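Local coordinates for fiber protein (Human adenovirus 14, PDB 3F0Y) that forms the trimeric knob at the end of the viral fibre, which probably attaches the virus to its receptor on the host cell, at residues F127-T141 with P153-I165. Residues are numbered along the deposited sequence; the frame is centred on the assembly and turned at random.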
loop_
_atom_site.group_PDB
_atom_site.type_symbol
_atom_site.label_atom_id
_atom_site.label_comp_id
_atom_site.label_asym_id
_atom_site.label_seq_id
_atom_site.Cartn_x
_atom_site.Cartn_y
_atom_site.Cartn_z
ATOM N N PHE A 127 -19.303 10.817 11.629
ATOM C CA PHE A 127 -19.298 10.915 13.083
ATOM C C PHE A 127 -20.643 10.444 13.615
ATOM O O PHE A 127 -21.684 10.725 13.014
ATOM C CB PHE A 127 -19.064 12.357 13.538
ATOM C CG PHE A 127 -17.635 12.795 13.464
ATOM C CD1 PHE A 127 -17.151 13.434 12.333
ATOM C CD2 PHE A 127 -16.775 12.579 14.531
ATOM C CE1 PHE A 127 -15.836 13.847 12.265
ATOM C CE2 PHE A 127 -15.453 12.987 14.469
ATOM C CZ PHE A 127 -14.981 13.623 13.333
ATOM N N ASN A 128 -20.609 9.725 14.735
ATOM C CA ASN A 128 -21.815 9.359 15.484
ATOM C C ASN A 128 -22.871 8.655 14.638
ATOM O O ASN A 128 -24.066 8.939 14.754
ATOM C CB ASN A 128 -22.415 10.605 16.145
ATOM C CG ASN A 128 -21.402 11.368 16.975
ATOM O OD1 ASN A 128 -20.476 10.783 17.536
ATOM N ND2 ASN A 128 -21.573 12.684 17.058
ATOM N N ASN A 129 -22.418 7.747 13.776
ATOM C CA ASN A 129 -23.306 6.958 12.934
ATOM C C ASN A 129 -23.067 5.479 13.218
ATOM O O ASN A 129 -22.149 4.871 12.665
ATOM C CB ASN A 129 -23.070 7.280 11.455
ATOM C CG ASN A 129 -24.179 6.761 10.554
ATOM O OD1 ASN A 129 -24.798 5.733 10.831
ATOM N ND2 ASN A 129 -24.431 7.472 9.461
ATOM N N ASN A 130 -23.896 4.914 14.092
ATOM C CA ASN A 130 -23.769 3.514 14.495
ATOM C C ASN A 130 -23.912 2.538 13.327
ATOM O O ASN A 130 -23.216 1.525 13.275
ATOM C CB ASN A 130 -24.801 3.172 15.580
ATOM C CG ASN A 130 -24.522 3.873 16.904
ATOM O OD1 ASN A 130 -23.433 4.407 17.131
ATOM N ND2 ASN A 130 -25.509 3.861 17.791
ATOM N N SER A 131 -24.804 2.852 12.389
ATOM C CA SER A 131 -25.056 1.974 11.244
ATOM C C SER A 131 -23.862 1.887 10.290
ATOM O O SER A 131 -23.698 0.884 9.596
ATOM C CB SER A 131 -26.306 2.422 10.479
ATOM O OG SER A 131 -26.075 3.625 9.771
ATOM N N ARG A 132 -23.034 2.930 10.262
ATOM C CA ARG A 132 -21.865 2.977 9.379
ATOM C C ARG A 132 -20.537 2.954 10.138
ATOM O O ARG A 132 -19.483 3.218 9.558
ATOM C CB ARG A 132 -21.926 4.234 8.514
ATOM C CG ARG A 132 -23.177 4.347 7.660
ATOM C CD ARG A 132 -23.118 5.594 6.805
ATOM N NE ARG A 132 -21.918 5.602 5.972
ATOM C CZ ARG A 132 -21.375 6.686 5.422
ATOM N NH1 ARG A 132 -21.917 7.887 5.597
ATOM N NH2 ARG A 132 -20.275 6.559 4.687
ATOM N N GLU A 133 -20.589 2.620 11.424
ATOM C CA GLU A 133 -19.412 2.650 12.297
ATOM C C GLU A 133 -18.229 1.812 11.792
ATOM O O GLU A 133 -17.075 2.187 12.002
ATOM C CB GLU A 133 -19.808 2.201 13.707
ATOM C CG GLU A 133 -18.671 2.192 14.715
ATOM C CD GLU A 133 -19.155 2.094 16.150
ATOM O OE1 GLU A 133 -20.331 1.719 16.366
ATOM O OE2 GLU A 133 -18.353 2.391 17.063
ATOM N N LYS A 134 -18.516 0.690 11.133
ATOM C CA LYS A 134 -17.469 -0.204 10.624
ATOM C C LYS A 134 -16.614 0.446 9.536
ATOM O O LYS A 134 -15.450 0.090 9.365
ATOM C CB LYS A 134 -18.074 -1.495 10.061
ATOM C CG LYS A 134 -18.788 -2.374 11.078
ATOM C CD LYS A 134 -19.451 -3.556 10.379
ATOM C CE LYS A 134 -20.435 -4.293 11.272
ATOM N NZ LYS A 134 -19.894 -5.565 11.813
ATOM N N GLU A 135 -17.197 1.394 8.805
ATOM C CA GLU A 135 -16.511 2.051 7.690
ATOM C C GLU A 135 -15.391 2.990 8.148
ATOM O O GLU A 135 -14.533 3.370 7.352
ATOM C CB GLU A 135 -17.521 2.813 6.829
ATOM C CG GLU A 135 -18.565 1.910 6.180
ATOM C CD GLU A 135 -19.666 2.684 5.488
ATOM O OE1 GLU A 135 -19.345 3.591 4.696
ATOM O OE2 GLU A 135 -20.852 2.378 5.725
ATOM N N ASN A 136 -15.399 3.347 9.431
ATOM C CA ASN A 136 -14.390 4.237 10.004
ATOM C C ASN A 136 -13.046 3.563 10.291
ATOM O O ASN A 136 -12.083 4.245 10.640
ATOM C CB ASN A 136 -14.926 4.862 11.297
ATOM C CG ASN A 136 -16.117 5.765 11.055
ATOM O OD1 ASN A 136 -17.265 5.341 11.169
ATOM N ND2 ASN A 136 -15.850 7.015 10.703
ATOM N N TYR A 137 -12.976 2.241 10.134
ATOM C CA TYR A 137 -11.801 1.475 10.543
ATOM C C TYR A 137 -10.914 1.028 9.381
ATOM O O TYR A 137 -11.394 0.540 8.356
ATOM C CB TYR A 137 -12.225 0.249 11.352
ATOM C CG TYR A 137 -12.883 0.591 12.667
ATOM C CD1 TYR A 137 -14.269 0.621 12.786
ATOM C CD2 TYR A 137 -12.121 0.880 13.797
ATOM C CE1 TYR A 137 -14.881 0.931 13.993
ATOM C CE2 TYR A 137 -12.726 1.192 15.011
ATOM C CZ TYR A 137 -14.106 1.215 15.101
ATOM O OH TYR A 137 -14.719 1.524 16.297
ATOM N N ILE A 138 -9.610 1.205 9.571
ATOM C CA ILE A 138 -8.588 0.723 8.652
ATOM C C ILE A 138 -7.603 -0.107 9.468
ATOM O O ILE A 138 -7.267 0.257 10.597
ATOM C CB ILE A 138 -7.854 1.900 7.976
ATOM C CG1 ILE A 138 -8.761 2.573 6.945
ATOM C CG2 ILE A 138 -6.565 1.432 7.314
ATOM C CD1 ILE A 138 -8.250 3.919 6.478
ATOM N N TYR A 139 -7.151 -1.226 8.907
ATOM C CA TYR A 139 -6.258 -2.133 9.618
ATOM C C TYR A 139 -5.017 -2.458 8.803
ATOM O O TYR A 139 -5.031 -2.414 7.572
ATOM C CB TYR A 139 -6.976 -3.436 9.958
ATOM C CG TYR A 139 -8.280 -3.249 10.696
ATOM C CD1 TYR A 139 -9.487 -3.230 10.011
ATOM C CD2 TYR A 139 -8.306 -3.096 12.079
ATOM C CE1 TYR A 139 -10.692 -3.064 10.678
ATOM C CE2 TYR A 139 -9.506 -2.927 12.758
ATOM C CZ TYR A 139 -10.694 -2.916 12.052
ATOM O OH TYR A 139 -11.888 -2.751 12.716
ATOM N N GLY A 140 -3.946 -2.800 9.505
ATOM C CA GLY A 140 -2.713 -3.201 8.857
ATOM C C GLY A 140 -1.684 -3.671 9.855
ATOM O O GLY A 140 -2.005 -3.937 11.019
ATOM N N THR A 141 -0.446 -3.788 9.386
ATOM C CA THR A 141 0.669 -4.220 10.216
ATOM C C THR A 141 1.925 -3.421 9.872
ATOM O O THR A 141 2.084 -2.953 8.743
ATOM C CB THR A 141 0.948 -5.729 10.013
ATOM O OG1 THR A 141 -0.242 -6.483 10.282
ATOM C CG2 THR A 141 2.062 -6.213 10.932
ATOM N N PRO A 153 6.237 -8.370 14.243
ATOM C CA PRO A 153 5.030 -7.761 13.686
ATOM C C PRO A 153 4.192 -7.023 14.731
ATOM O O PRO A 153 3.955 -7.544 15.822
ATOM C CB PRO A 153 4.258 -8.960 13.129
ATOM C CG PRO A 153 4.692 -10.103 13.959
ATOM C CD PRO A 153 6.126 -9.839 14.318
ATOM N N ILE A 154 3.758 -5.815 14.381
ATOM C CA ILE A 154 2.916 -4.994 15.245
ATOM C C ILE A 154 1.610 -4.699 14.518
ATOM O O ILE A 154 1.630 -4.272 13.366
ATOM C CB ILE A 154 3.610 -3.661 15.596
ATOM C CG1 ILE A 154 4.922 -3.918 16.342
ATOM C CG2 ILE A 154 2.686 -2.773 16.428
ATOM C CD1 ILE A 154 5.722 -2.659 16.622
ATOM N N ASP A 155 0.481 -4.926 15.187
ATOM C CA ASP A 155 -0.829 -4.639 14.603
ATOM C C ASP A 155 -1.110 -3.145 14.638
ATOM O O ASP A 155 -0.809 -2.475 15.625
ATOM C CB ASP A 155 -1.941 -5.362 15.366
ATOM C CG ASP A 155 -1.813 -6.868 15.301
ATOM O OD1 ASP A 155 -1.397 -7.391 14.248
ATOM O OD2 ASP A 155 -2.138 -7.528 16.308
ATOM N N ILE A 156 -1.697 -2.629 13.562
ATOM C CA ILE A 156 -2.110 -1.234 13.517
ATOM C C ILE A 156 -3.594 -1.138 13.209
ATOM O O ILE A 156 -4.087 -1.770 12.274
ATOM C CB ILE A 156 -1.325 -0.426 12.473
ATOM C CG1 ILE A 156 0.168 -0.469 12.790
ATOM C CG2 ILE A 156 -1.812 1.024 12.449
ATOM C CD1 ILE A 156 1.010 0.365 11.856
ATOM N N SER A 157 -4.295 -0.352 14.017
ATOM C CA SER A 157 -5.693 -0.036 13.792
ATOM C C SER A 157 -5.797 1.472 13.640
ATOM O O SER A 157 -5.299 2.219 14.481
ATOM C CB SER A 157 -6.540 -0.510 14.972
ATOM O OG SER A 157 -7.920 -0.312 14.726
ATOM N N VAL A 158 -6.418 1.914 12.551
ATOM C CA VAL A 158 -6.709 3.322 12.344
ATOM C C VAL A 158 -8.220 3.510 12.372
ATOM O O VAL A 158 -8.954 2.754 11.735
ATOM C CB VAL A 158 -6.149 3.827 10.999
ATOM C CG1 VAL A 158 -6.514 5.291 10.779
ATOM C CG2 VAL A 158 -4.646 3.633 10.944
ATOM N N MET A 159 -8.681 4.495 13.138
ATOM C CA MET A 159 -10.079 4.896 13.102
ATOM C C MET A 159 -10.146 6.346 12.648
ATOM O O MET A 159 -9.518 7.220 13.243
ATOM C CB MET A 159 -10.753 4.740 14.465
ATOM C CG MET A 159 -12.272 4.884 14.395
ATOM S SD MET A 159 -13.120 4.610 15.963
ATOM C CE MET A 159 -12.630 6.071 16.873
ATOM N N LEU A 160 -10.901 6.584 11.582
ATOM C CA LEU A 160 -11.087 7.925 11.049
ATOM C C LEU A 160 -12.398 8.495 11.564
ATOM O O LEU A 160 -13.431 7.832 11.499
ATOM C CB LEU A 160 -11.095 7.889 9.522
ATOM C CG LEU A 160 -9.851 7.268 8.884
ATOM C CD1 LEU A 160 -9.997 7.222 7.374
ATOM C CD2 LEU A 160 -8.599 8.030 9.281
ATOM N N ASN A 161 -12.345 9.724 12.075
ATOM C CA ASN A 161 -13.525 10.425 12.574
ATOM C C ASN A 161 -14.285 9.605 13.630
ATOM O O ASN A 161 -13.742 9.362 14.707
ATOM C CB ASN A 161 -14.410 10.857 11.397
ATOM C CG ASN A 161 -13.709 11.845 10.477
ATOM O OD1 ASN A 161 -12.772 12.531 10.883
ATOM N ND2 ASN A 161 -14.160 11.918 9.230
ATOM N N GLN A 162 -15.513 9.180 13.325
ATOM C CA GLN A 162 -16.343 8.358 14.222
ATOM C C GLN A 162 -16.847 9.100 15.461
ATOM O O GLN A 162 -18.057 9.217 15.665
ATOM C CB GLN A 162 -15.624 7.059 14.630
ATOM C CG GLN A 162 -16.423 6.160 15.574
ATOM C CD GLN A 162 -17.838 5.910 15.096
ATOM O OE1 GLN A 162 -18.054 5.512 13.954
ATOM N NE2 GLN A 162 -18.811 6.144 15.970
ATOM N N ARG A 163 -15.931 9.578 16.296
ATOM C CA ARG A 163 -16.323 10.253 17.528
ATOM C C ARG A 163 -15.413 11.450 17.820
ATOM O O ARG A 163 -14.188 11.349 17.755
ATOM C CB ARG A 163 -16.383 9.239 18.686
ATOM C CG ARG A 163 -15.339 9.366 19.786
ATOM C CD ARG A 163 -15.445 8.202 20.773
ATOM N NE ARG A 163 -14.344 7.252 20.613
ATOM C CZ ARG A 163 -13.145 7.372 21.186
ATOM N NH1 ARG A 163 -12.864 8.404 21.976
ATOM N NH2 ARG A 163 -12.217 6.450 20.968
ATOM N N ALA A 164 -16.031 12.594 18.099
ATOM C CA ALA A 164 -15.304 13.813 18.447
ATOM C C ALA A 164 -15.227 13.932 19.963
ATOM O O ALA A 164 -16.074 13.393 20.674
ATOM C CB ALA A 164 -15.997 15.029 17.854
ATOM N N ILE A 165 -14.207 14.636 20.451
ATOM C CA ILE A 165 -14.013 14.828 21.895
ATOM C C ILE A 165 -14.303 16.260 22.359
ATOM O O ILE A 165 -14.409 16.514 23.559
ATOM C CB ILE A 165 -12.583 14.420 22.341
ATOM C CG1 ILE A 165 -11.511 15.274 21.651
ATOM C CG2 ILE A 165 -12.342 12.945 22.054
ATOM C CD1 ILE A 165 -10.133 15.098 22.252
HETATM O O HOH W 1 -18.705 12.537 18.313
HETATM O O HOH W 2 -3.009 -6.603 12.212
#
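The Phe127 ring takes Asn161 CB and Gln162 N over one face and Ala164 N at its edge; Asn161 CB sits 3.6 Å from the ring centroid, a CH-pi contact. The Asn161 amide, inclined 25° to the ring, has its bonds elsewhere, ND2 with Tyr125 O and Pro120 O and OD1 with Cys172 N. Met159 CG covers one face of the Tyr137 ring, while Ser157 OG lies at its edge. With CG anti to the backbone N (chi1 -169°) and a bend at chi3, Met159 runs beside Tyr137 and brings SD 3.6 Å from CE2, an oblique Met-aromatic contact. On the other side of the sheet Ile138 CB meets Val158 CB at 4.0 Å, and both side chains reach Phe201 of strand 199-204 in the facing sheet of the knob's beta-sandwich. Strands 137-141 and 153-160 form an antiparallel hairpin, with paired backbone bonds at Ile138-Val158 and Gly140-Ile156. Where the strand gives way to the 3-10 turn 133-136, Asn136 O accepts Leu160 N at 2.8 Å. The same residue returns a side-chain bond, ND2 to Leu160 O at 2.7 Å, and ND2 also bonds Pro126 O. Farther along, Asn128 N donates to Gln162 O at 2.8 Å, and a water links Asn128 OD1 to Ala164 N. Tyr139 OH bonds Thr145 of the second subunit, so this edge strand also faces the trimer interface. The chemistry thus changes along the contact: regular backbone pairing backed by an apolar core gives way to asparagine side chains that bond backbone carbonyls of the irregular chain.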